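Local atomic coordinates of Agap007691-pb (Anopheles gambiae, PDB entry 5C98), a protein that is of unknown function but has the serpin fold and may, as assigned to its family, inhibit serine proteases. Residues L107-E112 / L116-F121; S51-L56 / S99-E104; Q203-M208 / S373-P378. All coordinates share one frame; numbering follows the deposited sequence.

Contact 1. Residues L107-E112 / L116-F121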
loop_
_atom_site.group_PDB
_atom_site.type_symbol
_atom_site.label_atom_id
_atom_site.label_comp_id
_atom_site.label_asym_id
_atom_site.label_seq_id
_atom_site.Cartn_x
_atom_site.Cartn_y
_atom_site.Cartn_z
ATOM N N LEU A 107 3.223 21.630 -22.362
ATOM C CA LEU A 107 4.390 22.236 -21.734
ATOM C C LEU A 107 5.620 21.389 -22.034
ATOM O O LEU A 107 5.680 20.220 -21.646
ATOM C CB LEU A 107 4.190 22.357 -20.221
ATOM C CG LEU A 107 3.008 23.216 -19.749
ATOM C CD1 LEU A 107 2.948 23.230 -18.237
ATOM C CD2 LEU A 107 3.145 24.631 -20.291
ATOM N N ARG A 108 6.624 22.002 -22.648
ATOM C CA ARG A 108 7.886 21.314 -22.867
ATOM C C ARG A 108 8.527 20.945 -21.534
ATOM O O ARG A 108 8.540 21.738 -20.591
ATOM C CB ARG A 108 8.822 22.219 -23.668
ATOM C CG ARG A 108 10.120 21.566 -24.062
ATOM C CD ARG A 108 10.936 22.493 -24.957
ATOM N NE ARG A 108 12.373 22.359 -24.744
ATOM C CZ ARG A 108 13.277 23.172 -25.284
ATOM N NH1 ARG A 108 12.888 24.171 -26.066
ATOM N NH2 ARG A 108 14.572 22.988 -25.045
ATOM N N LEU A 109 9.035 19.722 -21.462
ATOM C CA LEU A 109 9.694 19.214 -20.267
ATOM C C LEU A 109 11.141 19.684 -20.183
ATOM O O LEU A 109 11.827 19.859 -21.190
ATOM C CB LEU A 109 9.678 17.686 -20.275
ATOM C CG LEU A 109 8.270 17.071 -20.211
ATOM C CD1 LEU A 109 8.337 15.576 -20.413
ATOM C CD2 LEU A 109 7.624 17.404 -18.869
ATOM N N ASP A 110 11.617 19.850 -18.949
ATOM C CA ASP A 110 13.022 20.153 -18.735
ATOM C C ASP A 110 13.866 18.921 -19.035
ATOM O O ASP A 110 13.438 17.779 -18.828
ATOM C CB ASP A 110 13.258 20.584 -17.290
ATOM C CG ASP A 110 14.731 20.845 -17.000
ATOM O OD1 ASP A 110 15.247 21.808 -17.571
ATOM O OD2 ASP A 110 15.327 20.069 -16.223
ATOM N N SER A 111 15.101 19.172 -19.475
ATOM C CA SER A 111 15.990 18.091 -19.894
ATOM C C SER A 111 16.360 17.151 -18.756
ATOM O O SER A 111 16.554 15.954 -18.988
ATOM C CB SER A 111 17.234 18.671 -20.563
ATOM O OG SER A 111 17.859 19.598 -19.691
ATOM N N GLU A 112 16.482 17.655 -17.525
ATOM C CA GLU A 112 16.819 16.760 -16.425
ATOM C C GLU A 112 15.624 15.903 -16.030
ATOM O O GLU A 112 15.789 14.732 -15.666
ATOM C CB GLU A 112 17.370 17.549 -15.238
ATOM C CG GLU A 112 18.831 17.950 -15.454
ATOM C CD GLU A 112 19.772 16.760 -15.307
ATOM O OE1 GLU A 112 19.963 16.331 -14.138
ATOM O OE2 GLU A 112 20.279 16.263 -16.338
ATOM N N LEU A 116 15.750 11.812 -16.054
ATOM C CA LEU A 116 15.434 11.017 -14.882
ATOM C C LEU A 116 14.195 10.153 -15.113
ATOM O O LEU A 116 14.190 8.964 -14.778
ATOM C CB LEU A 116 15.247 11.929 -13.668
ATOM C CG LEU A 116 16.523 12.530 -13.118
ATOM C CD1 LEU A 116 16.155 13.585 -12.092
ATOM C CD2 LEU A 116 17.386 11.446 -12.507
ATOM N N PHE A 117 13.142 10.729 -15.687
ATOM C CA PHE A 117 11.866 10.031 -15.752
ATOM C C PHE A 117 11.723 9.170 -16.992
ATOM O O PHE A 117 10.925 8.226 -16.972
ATOM C CB PHE A 117 10.712 11.027 -15.606
ATOM C CG PHE A 117 10.440 11.429 -14.182
ATOM C CD1 PHE A 117 11.330 12.228 -13.467
ATOM C CD2 PHE A 117 9.296 10.992 -13.528
ATOM C CE1 PHE A 117 11.078 12.583 -12.157
ATOM C CE2 PHE A 117 9.048 11.353 -12.201
ATOM C CZ PHE A 117 9.946 12.136 -11.520
ATOM N N HIS A 118 12.463 9.458 -18.060
ATOM C CA HIS A 118 12.391 8.638 -19.267
ATOM C C HIS A 118 13.508 7.629 -19.359
ATOM O O HIS A 118 13.338 6.599 -20.019
ATOM C CB HIS A 118 12.430 9.494 -20.536
ATOM C CG HIS A 118 11.270 10.422 -20.680
ATOM N ND1 HIS A 118 11.279 11.488 -21.554
ATOM C CD2 HIS A 118 10.059 10.440 -20.079
ATOM C CE1 HIS A 118 10.128 12.132 -21.470
ATOM N NE2 HIS A 118 9.372 11.516 -20.580
ATOM N N ARG A 119 14.662 7.914 -18.746
ATOM C CA ARG A 119 15.864 7.128 -18.978
ATOM C C ARG A 119 16.581 6.674 -17.713
ATOM O O ARG A 119 17.647 6.069 -17.827
ATOM C CB ARG A 119 16.848 7.887 -19.908
ATOM C CG ARG A 119 16.161 8.491 -21.160
ATOM C CD ARG A 119 17.135 9.104 -22.197
ATOM N NE ARG A 119 17.963 10.170 -21.638
ATOM C CZ ARG A 119 17.669 11.469 -21.666
ATOM N NH1 ARG A 119 16.554 11.909 -22.230
ATOM N NH2 ARG A 119 18.512 12.340 -21.127
ATOM N N THR A 120 16.034 6.929 -16.516
ATOM C CA THR A 120 16.672 6.510 -15.268
ATOM C C THR A 120 15.706 5.706 -14.394
ATOM O O THR A 120 15.949 4.531 -14.102
ATOM C CB THR A 120 17.192 7.716 -14.471
ATOM O OG1 THR A 120 17.962 8.570 -15.328
ATOM C CG2 THR A 120 18.050 7.259 -13.322
ATOM N N PHE A 121 14.616 6.327 -13.957
ATOM C CA PHE A 121 13.703 5.669 -13.033
ATOM C C PHE A 121 12.816 4.673 -13.763
ATOM O O PHE A 121 12.509 4.828 -14.947
ATOM C CB PHE A 121 12.806 6.707 -12.351
ATOM C CG PHE A 121 13.518 7.599 -11.385
ATOM C CD1 PHE A 121 14.339 7.077 -10.375
ATOM C CD2 PHE A 121 13.361 8.962 -11.475
ATOM C CE1 PHE A 121 14.984 7.939 -9.484
ATOM C CE2 PHE A 121 13.989 9.796 -10.597
ATOM C CZ PHE A 121 14.784 9.292 -9.602
#

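Contact 2. Residues S51-L56 / S99-E104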
loop_
_atom_site.group_PDB
_atom_site.type_symbol
_atom_site.label_atom_id
_atom_site.label_comp_id
_atom_site.label_asym_id
_atom_site.label_seq_id
_atom_site.Cartn_x
_atom_site.Cartn_y
_atom_site.Cartn_z
ATOM N N SER A 51 9.774 9.923 -4.218
ATOM C CA SER A 51 11.212 10.162 -4.192
ATOM C C SER A 51 11.770 10.479 -5.570
ATOM O O SER A 51 12.847 11.081 -5.677
ATOM C CB SER A 51 11.936 8.916 -3.667
ATOM O OG SER A 51 11.900 8.842 -2.264
ATOM N N MET A 52 11.097 10.033 -6.640
ATOM C CA MET A 52 11.566 10.347 -7.993
ATOM C C MET A 52 11.637 11.847 -8.206
ATOM O O MET A 52 12.433 12.318 -9.017
ATOM C CB MET A 52 10.643 9.716 -9.044
ATOM C CG MET A 52 10.521 8.215 -8.954
ATOM S SD MET A 52 9.725 7.487 -10.398
ATOM C CE MET A 52 8.062 8.140 -10.208
ATOM N N PHE A 53 10.807 12.614 -7.502
ATOM C CA PHE A 53 10.832 14.062 -7.661
ATOM C C PHE A 53 11.869 14.746 -6.780
ATOM O O PHE A 53 12.110 15.941 -6.950
ATOM C CB PHE A 53 9.433 14.604 -7.362
ATOM C CG PHE A 53 8.414 14.131 -8.336
ATOM C CD1 PHE A 53 8.194 14.837 -9.496
ATOM C CD2 PHE A 53 7.736 12.931 -8.141
ATOM C CE1 PHE A 53 7.269 14.397 -10.427
ATOM C CE2 PHE A 53 6.817 12.475 -9.087
ATOM C CZ PHE A 53 6.589 13.216 -10.223
ATOM N N TYR A 54 12.489 14.032 -5.840
ATOM C CA TYR A 54 13.454 14.663 -4.946
ATOM C C TYR A 54 14.581 15.370 -5.667
ATOM O O TYR A 54 14.921 16.490 -5.263
ATOM C CB TYR A 54 13.997 13.583 -4.011
ATOM C CG TYR A 54 15.053 13.980 -3.009
ATOM C CD1 TYR A 54 14.754 14.867 -1.980
ATOM C CD2 TYR A 54 16.296 13.380 -3.018
ATOM C CE1 TYR A 54 15.677 15.181 -1.033
ATOM C CE2 TYR A 54 17.239 13.692 -2.081
ATOM C CZ TYR A 54 16.923 14.586 -1.080
ATOM O OH TYR A 54 17.850 14.900 -0.112
ATOM N N PRO A 55 15.177 14.813 -6.722
ATOM C CA PRO A 55 16.250 15.547 -7.414
ATOM C C PRO A 55 15.781 16.822 -8.095
ATOM O O PRO A 55 16.624 17.666 -8.425
ATOM C CB PRO A 55 16.774 14.526 -8.437
ATOM C CG PRO A 55 16.234 13.213 -7.999
ATOM C CD PRO A 55 14.968 13.478 -7.304
ATOM N N LEU A 56 14.482 16.976 -8.324
ATOM C CA LEU A 56 13.910 18.126 -9.014
ATOM C C LEU A 56 13.394 19.173 -8.056
ATOM O O LEU A 56 12.887 20.206 -8.484
ATOM C CB LEU A 56 12.744 17.654 -9.895
ATOM C CG LEU A 56 13.124 16.505 -10.833
ATOM C CD1 LEU A 56 12.084 16.312 -11.899
ATOM C CD2 LEU A 56 14.479 16.736 -11.478
ATOM N N SER A 99 4.488 2.879 -10.685
ATOM C CA SER A 99 4.152 4.292 -10.705
ATOM C C SER A 99 3.872 4.767 -12.122
ATOM O O SER A 99 4.363 4.215 -13.110
ATOM C CB SER A 99 5.258 5.143 -10.102
ATOM O OG SER A 99 6.475 4.972 -10.803
ATOM N N PHE A 100 3.100 5.848 -12.202
ATOM C CA PHE A 100 2.685 6.402 -13.481
ATOM C C PHE A 100 2.538 7.895 -13.264
ATOM O O PHE A 100 2.053 8.334 -12.207
ATOM C CB PHE A 100 1.358 5.760 -13.879
ATOM C CG PHE A 100 0.849 6.158 -15.217
ATOM C CD1 PHE A 100 1.391 5.591 -16.352
ATOM C CD2 PHE A 100 -0.171 7.091 -15.355
ATOM C CE1 PHE A 100 0.942 5.946 -17.627
ATOM C CE2 PHE A 100 -0.636 7.441 -16.620
ATOM C CZ PHE A 100 -0.069 6.891 -17.758
ATOM N N VAL A 101 2.970 8.668 -14.238
ATOM C CA VAL A 101 2.990 10.116 -14.125
ATOM C C VAL A 101 2.243 10.703 -15.306
ATOM O O VAL A 101 2.500 10.326 -16.459
ATOM C CB VAL A 101 4.432 10.647 -14.099
ATOM C CG1 VAL A 101 4.472 12.139 -13.914
ATOM C CG2 VAL A 101 5.255 9.946 -13.033
ATOM N N LEU A 102 1.331 11.637 -15.024
ATOM C CA LEU A 102 0.739 12.473 -16.058
ATOM C C LEU A 102 1.387 13.848 -16.037
ATOM O O LEU A 102 1.589 14.436 -14.978
ATOM C CB LEU A 102 -0.762 12.671 -15.851
ATOM C CG LEU A 102 -1.667 11.452 -15.959
ATOM C CD1 LEU A 102 -3.086 11.847 -15.598
ATOM C CD2 LEU A 102 -1.602 10.905 -17.375
ATOM N N VAL A 103 1.713 14.354 -17.216
ATOM C CA VAL A 103 2.194 15.719 -17.387
ATOM C C VAL A 103 1.344 16.397 -18.452
ATOM O O VAL A 103 0.887 15.765 -19.414
ATOM C CB VAL A 103 3.692 15.796 -17.774
ATOM C CG1 VAL A 103 4.578 15.329 -16.632
ATOM C CG2 VAL A 103 3.974 15.007 -19.045
ATOM N N GLU A 104 1.127 17.698 -18.273
ATOM C CA GLU A 104 0.397 18.476 -19.276
ATOM C C GLU A 104 1.162 18.499 -20.594
ATOM O O GLU A 104 2.302 18.972 -20.667
ATOM C CB GLU A 104 0.168 19.903 -18.764
ATOM C CG GLU A 104 -0.341 20.917 -19.801
ATOM C CD GLU A 104 -1.568 20.459 -20.577
ATOM O OE1 GLU A 104 -2.499 19.894 -19.954
ATOM O OE2 GLU A 104 -1.583 20.677 -21.813
#

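Contact 3. Residues Q203-M208 / S373-P378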
loop_
_atom_site.group_PDB
_atom_site.type_symbol
_atom_site.label_atom_id
_atom_site.label_comp_id
_atom_site.label_asym_id
_atom_site.label_seq_id
_atom_site.Cartn_x
_atom_site.Cartn_y
_atom_site.Cartn_z
ATOM N N GLN A 203 -23.716 -10.495 9.508
ATOM C CA GLN A 203 -23.685 -10.935 8.123
ATOM C C GLN A 203 -22.805 -12.167 7.972
ATOM O O GLN A 203 -21.707 -12.241 8.538
ATOM C CB GLN A 203 -23.135 -9.817 7.243
ATOM C CG GLN A 203 -22.912 -10.183 5.776
ATOM C CD GLN A 203 -24.204 -10.436 5.017
ATOM O OE1 GLN A 203 -25.148 -9.658 5.122
ATOM N NE2 GLN A 203 -24.257 -11.540 4.284
ATOM N N ARG A 204 -23.267 -13.114 7.163
ATOM C CA ARG A 204 -22.519 -14.330 6.876
ATOM C C ARG A 204 -21.833 -14.233 5.519
ATOM O O ARG A 204 -22.436 -13.797 4.533
ATOM C CB ARG A 204 -23.442 -15.549 6.922
ATOM C CG ARG A 204 -24.139 -15.640 8.260
ATOM C CD ARG A 204 -25.074 -16.858 8.389
ATOM N NE ARG A 204 -24.316 -18.081 8.625
ATOM C CZ ARG A 204 -23.888 -18.482 9.824
ATOM N NH1 ARG A 204 -24.110 -17.746 10.908
ATOM N NH2 ARG A 204 -23.200 -19.608 9.937
ATOM N N VAL A 205 -20.574 -14.665 5.474
ATOM C CA VAL A 205 -19.771 -14.638 4.257
ATOM C C VAL A 205 -18.940 -15.908 4.157
ATOM O O VAL A 205 -18.686 -16.607 5.147
ATOM C CB VAL A 205 -18.846 -13.414 4.182
ATOM C CG1 VAL A 205 -19.660 -12.133 4.087
ATOM C CG2 VAL A 205 -17.918 -13.390 5.386
ATOM N N SER A 206 -18.507 -16.199 2.938
ATOM C CA SER A 206 -17.651 -17.353 2.696
ATOM C C SER A 206 -16.416 -17.276 3.583
ATOM O O SER A 206 -15.660 -16.294 3.521
ATOM C CB SER A 206 -17.245 -17.366 1.229
ATOM O OG SER A 206 -16.617 -18.583 0.883
ATOM N N THR A 207 -16.216 -18.316 4.401
ATOM C CA THR A 207 -15.157 -18.347 5.400
ATOM C C THR A 207 -14.354 -19.622 5.226
ATOM O O THR A 207 -14.920 -20.719 5.208
ATOM C CB THR A 207 -15.758 -18.265 6.801
ATOM O OG1 THR A 207 -16.420 -17.006 6.964
ATOM C CG2 THR A 207 -14.699 -18.404 7.875
ATOM N N MET A 208 -13.052 -19.469 5.055
ATOM C CA MET A 208 -12.139 -20.583 4.844
ATOM C C MET A 208 -11.722 -21.180 6.180
ATOM O O MET A 208 -11.688 -20.492 7.202
ATOM C CB MET A 208 -10.882 -20.099 4.119
ATOM C CG MET A 208 -11.141 -19.433 2.789
ATOM S SD MET A 208 -9.627 -19.149 1.837
ATOM C CE MET A 208 -8.804 -17.967 2.902
ATOM N N SER A 373 -12.776 -4.837 7.786
ATOM C CA SER A 373 -13.764 -4.496 8.793
ATOM C C SER A 373 -15.185 -4.395 8.272
ATOM O O SER A 373 -16.110 -4.538 9.074
ATOM C CB SER A 373 -13.418 -3.150 9.410
ATOM O OG SER A 373 -12.125 -3.214 9.953
ATOM N N LYS A 374 -15.394 -4.091 6.985
ATOM C CA LYS A 374 -16.665 -3.640 6.441
ATOM C C LYS A 374 -17.211 -4.651 5.443
ATOM O O LYS A 374 -16.459 -5.211 4.623
ATOM C CB LYS A 374 -16.457 -2.287 5.742
ATOM C CG LYS A 374 -17.748 -1.714 5.153
ATOM C CD LYS A 374 -17.543 -0.413 4.405
ATOM C CE LYS A 374 -18.837 0.059 3.768
ATOM N NZ LYS A 374 -18.619 1.262 2.930
ATOM N N TYR A 375 -18.525 -4.865 5.522
ATOM C CA TYR A 375 -19.224 -5.703 4.563
ATOM C C TYR A 375 -19.590 -4.883 3.330
ATOM O O TYR A 375 -20.314 -3.880 3.431
ATOM C CB TYR A 375 -20.494 -6.288 5.171
ATOM C CG TYR A 375 -21.244 -7.092 4.159
ATOM C CD1 TYR A 375 -20.659 -8.208 3.565
ATOM C CD2 TYR A 375 -22.519 -6.745 3.786
ATOM C CE1 TYR A 375 -21.335 -8.953 2.625
ATOM C CE2 TYR A 375 -23.221 -7.493 2.846
ATOM C CZ TYR A 375 -22.619 -8.587 2.263
ATOM O OH TYR A 375 -23.344 -9.309 1.327
ATOM N N ILE A 376 -19.101 -5.325 2.170
ATOM C CA ILE A 376 -19.419 -4.733 0.868
ATOM C C ILE A 376 -20.114 -5.830 0.080
ATOM O O ILE A 376 -19.482 -6.845 -0.248
ATOM C CB ILE A 376 -18.153 -4.268 0.140
ATOM C CG1 ILE A 376 -17.349 -3.309 1.032
ATOM C CG2 ILE A 376 -18.523 -3.628 -1.202
ATOM C CD1 ILE A 376 -15.954 -2.978 0.532
ATOM N N ASP A 377 -21.405 -5.654 -0.187
ATOM C CA ASP A 377 -22.184 -6.651 -0.913
ATOM C C ASP A 377 -21.765 -6.603 -2.372
ATOM O O ASP A 377 -21.947 -5.563 -3.019
ATOM C CB ASP A 377 -23.682 -6.322 -0.797
ATOM C CG ASP A 377 -24.586 -7.422 -1.343
ATOM O OD1 ASP A 377 -24.138 -8.252 -2.159
ATOM O OD2 ASP A 377 -25.775 -7.452 -0.954
ATOM N N PRO A 378 -21.209 -7.681 -2.934
ATOM C CA PRO A 378 -20.768 -7.621 -4.334
ATOM C C PRO A 378 -21.911 -7.522 -5.332
ATOM O O PRO A 378 -21.677 -7.062 -6.456
ATOM C CB PRO A 378 -19.969 -8.918 -4.508
ATOM C CG PRO A 378 -20.562 -9.851 -3.521
ATOM C CD PRO A 378 -21.001 -9.018 -2.347
#

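Contact 1. Residues L107-E112 / L116-F121
Leu116 N gives its hydrogen to Glu112 O, and this is the one hydrogen bond that joins the two segments. Leu116 N lies 2.9 Å from Glu112 O, with an N-H...O angle of 161°. It is an ordinary i to i+4 bond of helix 111-119. It joins the first turn of the helix to the next. Leu116 CG rests beside the same polar carbonyl oxygen, 3.4 Å from Glu112 O, as follows from the helix geometry.

The polar contacts at the start of the helix lie within 107-112. Asp110 is the N-cap residue. Asp110 OD2 accepts from Glu112 N at 3.0 Å, and the N-H comes from above the carboxylate plane. The carboxylate of Glu112 forms a salt bridge with Arg115, one residue before Leu116. The guanidinium of Arg119 is also near, with Arg119 NH2 6.4 Å from Glu112 OE2. That is too far for contact, though the charges are opposite.

The side-chain packing is between Leu109 and His118. Leu109 CD1 approaches the ring at an angle and comes to 4.0 Å from His118 CE1. The first torsion of Leu109 (chi1 -64°) puts CG opposite the carbonyl carbon. From the loop just before the helix, CD1 reaches the imidazole. The buried Leu116 side chain packs on Ile79 of helix 75-89, while His118 rests on Val125 of strand 124-128.

The helix links the parallel strands 95-104 and 124-128 of the serpin fold. The positive end of the helix would probably favour the charged form of Asp110. One nearly straight backbone bond thus carries the contact, and the N-cap serves an N-H of the first turn. The Leu109-His118 packing adds only a slight, oblique touch near the surface.

Contact 2. Residues S51-L56 / S99-E104
This buried contact belongs to the core beneath the large beta-sheet A of the serpin fold. Residues 51-56 follow helix 43-51 and include a type I beta turn from Ser51 to Tyr54. Residues 99-104 are the latter part of strand 95-104. Ser99 and Val101 point toward the turn. Phe100 points the other way, and its ring stacks on Phe143 of helix 133-146.

Met52 and Phe53 make the contact from the turn. Tyr54 N bonds back to Ser51 O at 3.0 Å, which closes the turn that carries them. The Met52 chain is extended at chi2 (-168°) and bends at chi3 (-67°). The bend places the methyl CE, rather than the sulfur, foremost at the strand. Met52 CE comes within 3.6 Å of Ser99 OG, while Met52 SD stands 4.1 Å from Ser99 OG. Met52 CE also reaches Val101 CG2 at 4.4 Å.

Ser99 OG is a buried polar atom. Its hydrogen bond is with Thr123 OG1; the methyl only packs beside it.

Phe53 meets the other methyl of Val101 with the rim of its ring. Val101 therefore receives Met52 on one branch and Phe53 on the other. The Phe53 ring also meets Phe117 of helix 111-119, with the planes at about 50°. Val101 CG1 lies near the Phe53 ring plane, beyond the para carbon, 4.4 Å from Phe53 CZ.

Contact 3. Residues Q203-M208 / S373-P378
Gln203 NE2 donates to Arg204 O at 2.9 Å, and this bond helps to hold the amide that lies on Tyr375. The N-H...O angle is 156°, and the acceptor is close to the amide plane. The bond joins a side chain to the backbone of the next residue. Together with the ring beneath, it favours this orientation of the amide.

The amide is stacked on the phenol ring, with the two planes only 5° apart. The Gln203 chain bends at chi2 (68°), which folds the amide back over the ring. Gln203 CG stands over the ring centre, 3.6 Å from the Tyr375 centroid, and makes a CH-pi contact. The amide group is displaced toward the hydroxyl end. Gln203 CD comes to 3.7 Å from Tyr375 CZ, and Gln203 OE1 lies equally far from Tyr375 CE2. Gln203 NE2 is 3.8 Å from Tyr375 OH, so that approach is packing only.

The opposite face of the ring is approached by the chain itself. Asp377 N lies 3.9 Å above the Tyr375 ring, offset toward the rim. The ring thus sits between the glutamine and its own following backbone.

Val205 adds an apolar contact. Val205 CG1 is 3.9 Å from Tyr375 CE1 and approaches obliquely. The two side chains run past each other in opposite directions.

The contact lies at the surface and joins sheet C of the serpin fold to the C-terminal tail. Tyr375 N is bonded to Asn199 OD1, and its ring also meets Phe197, so the loop between strands 191-194 and 204-219 shares in holding the tail. Within 204-208, Val205 pairs with Glu193 of strand 191-194 and Ser206 with Lys280 of strand 270-287, while residues 373-378 leave the end of strand 366-372.

How the contacts relate
From the N terminus, the chain first passes residues 51-56, after helix 43-51. It returns to them through strand 95-104, which closes contact 2 across 42 intervening residues. Contact 1 opens next and closes within helix 111-119, with three residues between its segments. Contact 3 closes last, across 164 residues, when the C-terminal tail meets the start of strand 204-219. The three run in series; none nests in or crosses another. Contacts 1 and 2 touch: Phe117 and Phe121 reach Met52, and Leu116 meets Leu56. Together they tie the turn, the strand and the helix into one region. Contact 3 lies on the opposite side of the chain's centre from the other two, its nearest atoms about 24 Å from contact 2.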